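Local coordinates for protein mannitol dehydrogenase (Pseudomonas fluorescens, PDB 1LJ8) that probably catalyses the NAD-dependent interconversion of mannitol and fructose, as a long-chain dehydrogenase that binds NAD in a Rossmann-type domain, at residues A202-A207 and E213-I218; Q153-H158 and P162-G167. All coordinates share one frame; numbering follows the deposited sequence.

Contact 1 of 2, residues A202-A207 and E213-I218; sequences ALLAFA and ELHDWI
A helical hairpin within the Rossmann domain brings A207, L204 and L203 of helix 195-210 against L214, H215 and I218 of helix 212-221. The two short axes approach to 8.5 Å and their directions differ by 155°, so the helices run nearly antiparallel. The closest backbones are at A207 and H215, whose CA atoms are 4.8 Å apart, where the small A207 side chain points toward the partner helix. Its methyl, A207 CB, sits 3.8 Å from H215 CA and also meets CD1 of I218 and, more loosely, CD2 of L214. I218 packs beside it, one helical turn on from L214. With CG1 beside its backbone N (chi1 -71°) it reaches A207 through CD1, while the other branch, CG2, lies 3.7 Å from L204 CD2 and also touches CD2 of L203. The side chains of L204 and I218 lie alongside each other, pointing opposite ways, whereas L203 crosses I218 at about a right angle. H215 covers the other flank: its ring edge faces the backbone of L204, with CD2 of H215 3.3 Å from L204 O, and L204 CB packs against the same carbon. ND1 of H215 donates to D216 OD1 at 2.8 Å, in the ring plane and on the anti lone pair of the carboxylate oxygen, a bond that probably restrains the ring's rotation. No hydrogen bond crosses between 202-207 and 213-218. F224 touches both L203 and I218. Two consecutive antiparallel helices, joined at N211, make this an alpha-alpha hairpin.

Contact 2 of 2, residues Q153-H158 and P162-G167; sequences QHDLAH and PKTVFG
The end of helix 150-157 and the start of helix 165-178 are joined by a short turn, in which H158 is the first residue to leave helical angles and T164 takes the N-cap position of the second helix. Their backbones are nearest at D155 and P162, with CA atoms 4.9 Å apart. The D155 carboxylate grips the start of the second helix through both oxygens. OD1 takes the backbone N of K163 at 2.8 Å, on its syn side but 24° out of the carboxylate plane. OD2 takes T164 N through its syn lone pair, and the hydroxyl T164 OG1 comes down on D155 OD2 from above the plane at 2.6 Å. T164 OG1 also accepts from G167 N at 3.2 Å, the N-cap bond of helix 165-178, so the threonine hydroxyl links the cap to the carboxylate. The aspartate is held from its own helix as well: H154 ND1 donates to D155 OD1 at 2.9 Å, nearly straight and in the ring plane. An asparagine in place of D155 would probably leave two of the four donors without their acceptor, since the NH2 that replaces either oxygen cannot receive an N-H or a hydroxyl. K163 lays CD over the H154 ring centre, 4.0 Å from the centroid in a CH-pi contact, and the bend at chi3 (-40°) brings CE back toward H154 CG. H158 CD2 lies over the opposite face, offset toward the rim. P162 CB packs 3.5 Å from D155 OD2. The bound NAD lies about 6 Å from the T164 side chain.

How the contacts relate
Contact 2 comes first along the chain and closes before contact 1 opens; their centres are about 14 Å apart, both within the Rossmann domain. Helix 195-210 packs against both helices of contact 2: F206 rests on L156, on D155 CB and on F166, and A202 CB comes 3.5 Å from F166 CE2. L203 also reaches I169 and C170 farther along helix 165-178. Helix 195-210 is thus shared packing ground, with helix 212-221 on it in contact 1 and helices 150-157 and 165-178 against it from contact 2. Contact 2 lies nearer the bound NAD, through the start of helix 165-178, while contact 1 lies farther out, its L203 side chain about 12 Å from the cofactor.

Contact 1 of 2, residues A202-A207 and E213-I218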
loop_
_atom_site.group_PDB
_atom_site.type_symbol
_atom_site.label_atom_id
_atom_site.label_comp_id
_atom_site.label_asym_id
_atom_site.label_seq_id
_atom_site.Cartn_x
_atom_site.Cartn_y
_atom_site.Cartn_z
ATOM N N ALA A 202 -17.345 1.640 0.820
ATOM C CA ALA A 202 -17.383 0.441 0.025
ATOM C C ALA A 202 -18.175 -0.679 0.693
ATOM O O ALA A 202 -19.040 -1.298 0.034
ATOM C CB ALA A 202 -15.950 -0.018 -0.262
ATOM N N LEU A 203 -17.870 -0.966 1.970
ATOM C CA LEU A 203 -18.582 -2.050 2.659
ATOM C C LEU A 203 -20.067 -1.752 2.755
ATOM O O LEU A 203 -20.892 -2.644 2.504
ATOM C CB LEU A 203 -17.994 -2.320 4.034
ATOM C CG LEU A 203 -18.606 -3.535 4.746
ATOM C CD1 LEU A 203 -18.449 -4.849 3.950
ATOM C CD2 LEU A 203 -17.940 -3.625 6.110
ATOM N N LEU A 204 -20.422 -0.501 3.058
ATOM C CA LEU A 204 -21.842 -0.152 3.149
ATOM C C LEU A 204 -22.527 -0.258 1.808
ATOM O O LEU A 204 -23.667 -0.760 1.735
ATOM C CB LEU A 204 -22.034 1.272 3.713
ATOM C CG LEU A 204 -21.667 1.430 5.194
ATOM C CD1 LEU A 204 -21.968 2.906 5.603
ATOM C CD2 LEU A 204 -22.474 0.465 6.085
ATOM N N ALA A 205 -21.871 0.190 0.741
ATOM C CA ALA A 205 -22.475 0.115 -0.599
ATOM C C ALA A 205 -22.713 -1.349 -0.972
ATOM O O ALA A 205 -23.769 -1.733 -1.522
ATOM C CB ALA A 205 -21.586 0.746 -1.612
ATOM N N PHE A 206 -21.739 -2.184 -0.639
ATOM C CA PHE A 206 -21.870 -3.604 -0.930
ATOM C C PHE A 206 -23.008 -4.214 -0.100
ATOM O O PHE A 206 -23.824 -4.953 -0.626
ATOM C CB PHE A 206 -20.547 -4.325 -0.609
ATOM C CG PHE A 206 -20.584 -5.791 -0.923
ATOM C CD1 PHE A 206 -20.278 -6.254 -2.203
ATOM C CD2 PHE A 206 -20.907 -6.695 0.065
ATOM C CE1 PHE A 206 -20.299 -7.624 -2.486
ATOM C CE2 PHE A 206 -20.926 -8.073 -0.204
ATOM C CZ PHE A 206 -20.625 -8.525 -1.466
ATOM N N ALA A 207 -23.050 -3.912 1.186
ATOM C CA ALA A 207 -24.072 -4.447 2.064
ATOM C C ALA A 207 -25.469 -4.032 1.580
ATOM O O ALA A 207 -26.413 -4.829 1.647
ATOM C CB ALA A 207 -23.847 -3.985 3.495
ATOM N N GLU A 213 -31.278 -3.952 5.795
ATOM C CA GLU A 213 -31.090 -4.344 7.177
ATOM C C GLU A 213 -29.608 -4.618 7.548
ATOM O O GLU A 213 -29.124 -4.127 8.584
ATOM C CB GLU A 213 -31.961 -5.554 7.487
ATOM C CG GLU A 213 -32.262 -5.727 8.964
ATOM C CD GLU A 213 -31.036 -6.130 9.758
ATOM O OE1 GLU A 213 -30.229 -6.952 9.240
ATOM O OE2 GLU A 213 -30.893 -5.637 10.909
ATOM N N LEU A 214 -28.905 -5.393 6.727
ATOM C CA LEU A 214 -27.490 -5.687 7.008
ATOM C C LEU A 214 -26.706 -4.371 6.919
ATOM O O LEU A 214 -25.874 -4.083 7.793
ATOM C CB LEU A 214 -26.917 -6.691 6.014
ATOM C CG LEU A 214 -25.409 -6.935 6.257
ATOM C CD1 LEU A 214 -25.175 -7.552 7.630
ATOM C CD2 LEU A 214 -24.860 -7.832 5.155
ATOM N N HIS A 215 -27.020 -3.570 5.899
ATOM C CA HIS A 215 -26.393 -2.256 5.696
ATOM C C HIS A 215 -26.581 -1.383 6.940
ATOM O O HIS A 215 -25.623 -0.763 7.469
ATOM C CB HIS A 215 -27.018 -1.543 4.472
ATOM C CG HIS A 215 -26.756 -0.067 4.426
ATOM N ND1 HIS A 215 -27.428 0.831 5.227
ATOM C CD2 HIS A 215 -25.855 0.662 3.718
ATOM C CE1 HIS A 215 -26.952 2.049 5.017
ATOM N NE2 HIS A 215 -25.995 1.971 4.108
ATOM N N ASP A 216 -27.814 -1.337 7.433
ATOM C CA ASP A 216 -28.086 -0.492 8.587
ATOM C C ASP A 216 -27.384 -0.970 9.846
ATOM O O ASP A 216 -26.879 -0.158 10.648
ATOM C CB ASP A 216 -29.603 -0.420 8.836
ATOM C CG ASP A 216 -30.342 0.384 7.770
ATOM O OD1 ASP A 216 -29.734 0.845 6.773
ATOM O OD2 ASP A 216 -31.564 0.563 7.926
ATOM N N TRP A 217 -27.336 -2.282 10.019
ATOM C CA TRP A 217 -26.702 -2.823 11.190
ATOM C C TRP A 217 -25.195 -2.530 11.139
ATOM O O TRP A 217 -24.583 -2.201 12.169
ATOM C CB TRP A 217 -26.899 -4.331 11.284
ATOM C CG TRP A 217 -26.345 -4.904 12.555
ATOM C CD1 TRP A 217 -26.981 -5.036 13.761
ATOM C CD2 TRP A 217 -25.046 -5.462 12.725
ATOM N NE1 TRP A 217 -26.153 -5.651 14.668
ATOM C CE2 TRP A 217 -24.957 -5.923 14.054
ATOM C CE3 TRP A 217 -23.944 -5.627 11.871
ATOM C CZ2 TRP A 217 -23.795 -6.543 14.562
ATOM C CZ3 TRP A 217 -22.794 -6.249 12.382
ATOM C CH2 TRP A 217 -22.732 -6.693 13.705
ATOM N N ILE A 218 -24.599 -2.661 9.957
ATOM C CA ILE A 218 -23.159 -2.418 9.841
ATOM C C ILE A 218 -22.852 -0.944 10.115
ATOM O O ILE A 218 -21.908 -0.606 10.848
ATOM C CB ILE A 218 -22.648 -2.839 8.434
ATOM C CG1 ILE A 218 -22.672 -4.373 8.350
ATOM C CG2 ILE A 218 -21.180 -2.276 8.164
ATOM C CD1 ILE A 218 -22.289 -4.896 6.980
#

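Contact 2 of 2, residues Q153-H158 and P162-G167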
loop_
_atom_site.group_PDB
_atom_site.type_symbol
_atom_site.label_atom_id
_atom_site.label_comp_id
_atom_site.label_asym_id
_atom_site.label_seq_id
_atom_site.Cartn_x
_atom_site.Cartn_y
_atom_site.Cartn_z
ATOM N N GLN A 153 -20.099 -9.122 -8.362
ATOM C CA GLN A 153 -21.360 -9.798 -8.738
ATOM C C GLN A 153 -21.353 -11.244 -8.231
ATOM O O GLN A 153 -22.416 -11.773 -7.824
ATOM C CB GLN A 153 -21.551 -9.823 -10.263
ATOM C CG GLN A 153 -22.028 -8.498 -10.838
ATOM C CD GLN A 153 -23.361 -8.060 -10.242
ATOM O OE1 GLN A 153 -24.368 -8.789 -10.328
ATOM N NE2 GLN A 153 -23.378 -6.886 -9.611
ATOM N N HIS A 154 -20.188 -11.893 -8.292
ATOM C CA HIS A 154 -20.079 -13.260 -7.790
ATOM C C HIS A 154 -20.481 -13.326 -6.318
ATOM O O HIS A 154 -21.308 -14.161 -5.911
ATOM C CB HIS A 154 -18.639 -13.826 -7.932
ATOM C CG HIS A 154 -18.453 -15.121 -7.201
ATOM N ND1 HIS A 154 -18.242 -15.185 -5.836
ATOM C CD2 HIS A 154 -18.564 -16.402 -7.624
ATOM C CE1 HIS A 154 -18.226 -16.451 -5.452
ATOM N NE2 HIS A 154 -18.420 -17.208 -6.518
ATOM N N ASP A 155 -19.925 -12.432 -5.503
ATOM C CA ASP A 155 -20.235 -12.469 -4.079
ATOM C C ASP A 155 -21.706 -12.149 -3.745
ATOM O O ASP A 155 -22.262 -12.675 -2.776
ATOM C CB ASP A 155 -19.269 -11.541 -3.317
ATOM C CG ASP A 155 -17.893 -12.149 -3.162
ATOM O OD1 ASP A 155 -17.590 -13.135 -3.865
ATOM O OD2 ASP A 155 -17.122 -11.625 -2.336
ATOM N N LEU A 156 -22.348 -11.301 -4.560
ATOM C CA LEU A 156 -23.741 -10.992 -4.328
ATOM C C LEU A 156 -24.576 -12.240 -4.644
ATOM O O LEU A 156 -25.519 -12.532 -3.915
ATOM C CB LEU A 156 -24.166 -9.802 -5.195
ATOM C CG LEU A 156 -23.463 -8.495 -4.742
ATOM C CD1 LEU A 156 -23.753 -7.391 -5.758
ATOM C CD2 LEU A 156 -23.944 -8.089 -3.376
ATOM N N ALA A 157 -24.166 -12.996 -5.664
ATOM C CA ALA A 157 -24.870 -14.224 -6.074
ATOM C C ALA A 157 -24.589 -15.437 -5.198
ATOM O O ALA A 157 -25.413 -16.357 -5.133
ATOM C CB ALA A 157 -24.541 -14.558 -7.518
ATOM N N HIS A 158 -23.442 -15.446 -4.511
ATOM C CA HIS A 158 -23.078 -16.572 -3.641
ATOM C C HIS A 158 -22.505 -16.044 -2.358
ATOM O O HIS A 158 -21.315 -16.223 -2.090
ATOM C CB HIS A 158 -22.045 -17.457 -4.338
ATOM C CG HIS A 158 -22.390 -17.749 -5.758
ATOM N ND1 HIS A 158 -23.274 -18.748 -6.112
ATOM C CD2 HIS A 158 -22.032 -17.132 -6.916
ATOM C CE1 HIS A 158 -23.443 -18.736 -7.423
ATOM N NE2 HIS A 158 -22.704 -17.769 -7.936
ATOM N N PRO A 162 -18.075 -16.545 -0.753
ATOM C CA PRO A 162 -17.460 -15.329 -1.290
ATOM C C PRO A 162 -16.010 -15.504 -1.697
ATOM O O PRO A 162 -15.332 -16.456 -1.296
ATOM C CB PRO A 162 -17.603 -14.316 -0.129
ATOM C CG PRO A 162 -17.359 -15.187 1.077
ATOM C CD PRO A 162 -18.229 -16.470 0.715
ATOM N N LYS A 163 -15.547 -14.560 -2.505
ATOM C CA LYS A 163 -14.176 -14.571 -2.945
ATOM C C LYS A 163 -13.521 -13.240 -2.582
ATOM O O LYS A 163 -12.297 -13.174 -2.542
ATOM C CB LYS A 163 -14.071 -14.736 -4.447
ATOM C CG LYS A 163 -14.732 -15.997 -4.984
ATOM C CD LYS A 163 -14.361 -16.149 -6.451
ATOM C CE LYS A 163 -14.371 -14.806 -7.162
ATOM N NZ LYS A 163 -13.700 -14.953 -8.490
ATOM N N THR A 164 -14.315 -12.198 -2.342
ATOM C CA THR A 164 -13.713 -10.882 -2.064
ATOM C C THR A 164 -13.752 -10.486 -0.616
ATOM O O THR A 164 -14.485 -11.037 0.192
ATOM C CB THR A 164 -14.404 -9.727 -2.829
ATOM O OG1 THR A 164 -15.680 -9.425 -2.217
ATOM C CG2 THR A 164 -14.618 -10.129 -4.292
ATOM N N VAL A 165 -12.975 -9.450 -0.300
ATOM C CA VAL A 165 -12.966 -8.987 1.056
ATOM C C VAL A 165 -14.386 -8.587 1.518
ATOM O O VAL A 165 -14.777 -8.817 2.675
ATOM C CB VAL A 165 -11.923 -7.807 1.178
ATOM C CG1 VAL A 165 -12.294 -6.697 0.212
ATOM C CG2 VAL A 165 -11.891 -7.278 2.570
ATOM N N PHE A 166 -15.158 -7.963 0.635
ATOM C CA PHE A 166 -16.502 -7.550 1.042
ATOM C C PHE A 166 -17.398 -8.733 1.341
ATOM O O PHE A 166 -18.139 -8.696 2.312
ATOM C CB PHE A 166 -17.136 -6.694 -0.045
ATOM C CG PHE A 166 -16.300 -5.507 -0.410
ATOM C CD1 PHE A 166 -15.598 -5.487 -1.597
ATOM C CD2 PHE A 166 -16.158 -4.455 0.490
ATOM C CE1 PHE A 166 -14.734 -4.414 -1.901
ATOM C CE2 PHE A 166 -15.304 -3.381 0.212
ATOM C CZ PHE A 166 -14.586 -3.365 -0.991
ATOM N N GLY A 167 -17.338 -9.758 0.496
ATOM C CA GLY A 167 -18.165 -10.950 0.702
ATOM C C GLY A 167 -17.781 -11.650 1.984
ATOM O O GLY A 167 -18.654 -12.077 2.750
#